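Local coordinates for protein putative 6-pyruvoyl tetrahydrobiopterin synthase (Caenorhabditis elegans, PDB 2G64) that probably catalyses the zinc-dependent conversion of 7,8-dihydroneopterin triphosphate into 6-pyruvoyl tetrahydropterin, a step of tetrahydrobiopterin biosynthesis, at residues Tyr66-Ala69 / Lys70-Glu74. The protein carries 1 engineered substitution. Sequence-based numbering, arbitrary orientation. Where two conformers were deposited one is given.
Sequences YDLA and KLKKE
Asp67 and Lys70 meet at the start of helix 68-80, where Asp67 is the N-cap. Asp67 OD2 takes both bonds: a capping bond from Lys70 N at 2.9 Å and a salt bridge from Lys70 NZ at 2.8 Å. The two donors arrive from opposite faces of the carboxylate plane, each well out of it. The lysine chain, bent at chi3 and chi4 (-130° and 94°), wraps round Asp67 OD2, bringing NZ to the face of the carboxylate away from Lys70 N. With an alanine in place of Asp67, Lys70 N is likely to lose its capping acceptor and the ammonium this partner, leaving the lysine chain freer to swing.

Backbone bonds start the helix: Leu71 N donates to Asp67 O at 3.0 Å, followed by Lys72 N to Leu68 O and a longer one from Lys73 N to Ala69 O.

A second polar link spans the loop residue and the helix. Tyr66 OH donates to Glu74 OE1 at 2.6 Å, and OE1 accepts through its syn lone pair, with ring and carboxylate planes 62° apart. Ser117 OG hydrogen-bonds to both Tyr66 OH and Glu74 OE2, tying the pair to the loop after helix 101-115.

Among apolar contacts, Tyr66 CD2 lies 3.8 Å from Leu71 CB, the side chains crossing at about a right angle; both residues also pack on Leu54 of strand 44-57.

The chemistry thus divides by setting: a partly exposed charged cap fixes the helix start, while the buried tyrosine-glutamate bond, with Ser117 bonded to both side chains, joins the residue before the cap to the second turn.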
loop_
_atom_site.group_PDB
_atom_site.type_symbol
_atom_site.label_atom_id
_atom_site.label_comp_id
_atom_site.label_asym_id
_atom_site.label_seq_id
_atom_site.Cartn_x
_atom_site.Cartn_y
_atom_site.Cartn_z
ATOM N N TYR A 66 26.148 1.329 -3.324
ATOM C CA TYR A 66 26.273 0.893 -4.710
ATOM C C TYR A 66 25.689 1.997 -5.578
ATOM O O TYR A 66 24.796 2.735 -5.158
ATOM C CB TYR A 66 25.468 -0.411 -4.918
ATOM C CG TYR A 66 25.796 -1.276 -6.140
ATOM C CD1 TYR A 66 26.827 -2.212 -6.107
ATOM C CD2 TYR A 66 25.018 -1.206 -7.298
ATOM C CE1 TYR A 66 27.099 -3.047 -7.212
ATOM C CE2 TYR A 66 25.283 -2.039 -8.416
ATOM C CZ TYR A 66 26.320 -2.949 -8.364
ATOM O OH TYR A 66 26.578 -3.774 -9.446
ATOM N N ASP A 67 26.171 2.083 -6.811
ATOM C CA ASP A 67 25.648 3.064 -7.757
ATOM C C ASP A 67 24.257 2.651 -8.272
ATOM O O ASP A 67 24.133 1.643 -8.965
ATOM C CB ASP A 67 26.642 3.190 -8.910
ATOM C CG ASP A 67 26.156 4.116 -10.006
ATOM O OD1 ASP A 67 25.751 5.247 -9.696
ATOM O OD2 ASP A 67 26.185 3.708 -11.180
ATOM N N LEU A 68 23.222 3.408 -7.913
ATOM C CA LEU A 68 21.851 3.031 -8.284
ATOM C C LEU A 68 21.660 3.004 -9.797
ATOM O O LEU A 68 20.924 2.159 -10.318
ATOM C CB LEU A 68 20.793 3.924 -7.612
ATOM C CG LEU A 68 19.329 3.677 -8.034
ATOM C CD1 LEU A 68 18.857 2.270 -7.689
ATOM C CD2 LEU A 68 18.360 4.702 -7.469
ATOM N N ALA A 69 22.329 3.915 -10.503
ATOM C CA ALA A 69 22.241 3.945 -11.960
ATOM C C ALA A 69 22.732 2.630 -12.563
ATOM O O ALA A 69 22.104 2.081 -13.478
ATOM C CB ALA A 69 23.034 5.118 -12.523
ATOM N N LYS A 70 23.852 2.130 -12.038
ATOM C CA LYS A 70 24.423 0.848 -12.448
ATOM C C LYS A 70 23.514 -0.332 -12.097
ATOM O O LYS A 70 23.309 -1.232 -12.920
ATOM C CB LYS A 70 25.779 0.633 -11.788
ATOM C CG LYS A 70 26.968 0.830 -12.712
ATOM C CD LYS A 70 28.281 0.832 -11.937
ATOM C CE LYS A 70 29.154 2.039 -12.298
ATOM N NZ LYS A 70 28.965 3.203 -11.366
ATOM N N LEU A 71 22.989 -0.333 -10.873
ATOM C CA LEU A 71 22.039 -1.380 -10.450
ATOM C C LEU A 71 20.814 -1.387 -11.369
ATOM O O LEU A 71 20.341 -2.453 -11.764
ATOM C CB LEU A 71 21.593 -1.159 -8.996
ATOM C CG LEU A 71 20.761 -2.289 -8.364
ATOM C CD1 LEU A 71 21.527 -3.606 -8.438
ATOM C CD2 LEU A 71 20.342 -1.980 -6.918
ATOM N N LYS A 72 20.293 -0.204 -11.700
ATOM C CA LYS A 72 19.114 -0.132 -12.564
ATOM C C LYS A 72 19.343 -0.834 -13.897
ATOM O O LYS A 72 18.474 -1.586 -14.352
ATOM C CB LYS A 72 18.647 1.313 -12.752
ATOM C CG LYS A 72 17.843 1.833 -11.582
ATOM C CD LYS A 72 17.608 3.337 -11.691
ATOM C CE LYS A 72 16.717 3.678 -12.873
ATOM N NZ LYS A 72 16.778 5.126 -13.222
ATOM N N LYS A 73 20.521 -0.609 -14.489
ATOM C CA LYS A 73 20.896 -1.237 -15.760
ATOM C C LYS A 73 21.029 -2.755 -15.649
ATOM O O LYS A 73 20.553 -3.495 -16.530
ATOM C CB LYS A 73 22.196 -0.623 -16.299
ATOM C CG LYS A 73 22.012 0.713 -17.010
ATOM C CD LYS A 73 23.324 1.208 -17.621
ATOM C CE LYS A 73 24.169 0.057 -18.153
ATOM N NZ LYS A 73 25.323 0.542 -18.960
ATOM N N GLU A 74 21.662 -3.218 -14.570
ATOM C CA GLU A 74 21.879 -4.630 -14.339
ATOM C C GLU A 74 20.542 -5.312 -14.079
ATOM O O GLU A 74 20.285 -6.381 -14.625
ATOM C CB GLU A 74 22.837 -4.841 -13.163
ATOM C CG GLU A 74 24.272 -4.467 -13.526
ATOM C CD GLU A 74 25.118 -4.012 -12.338
ATOM O OE1 GLU A 74 24.652 -4.033 -11.177
ATOM O OE2 GLU A 74 26.273 -3.624 -12.577
#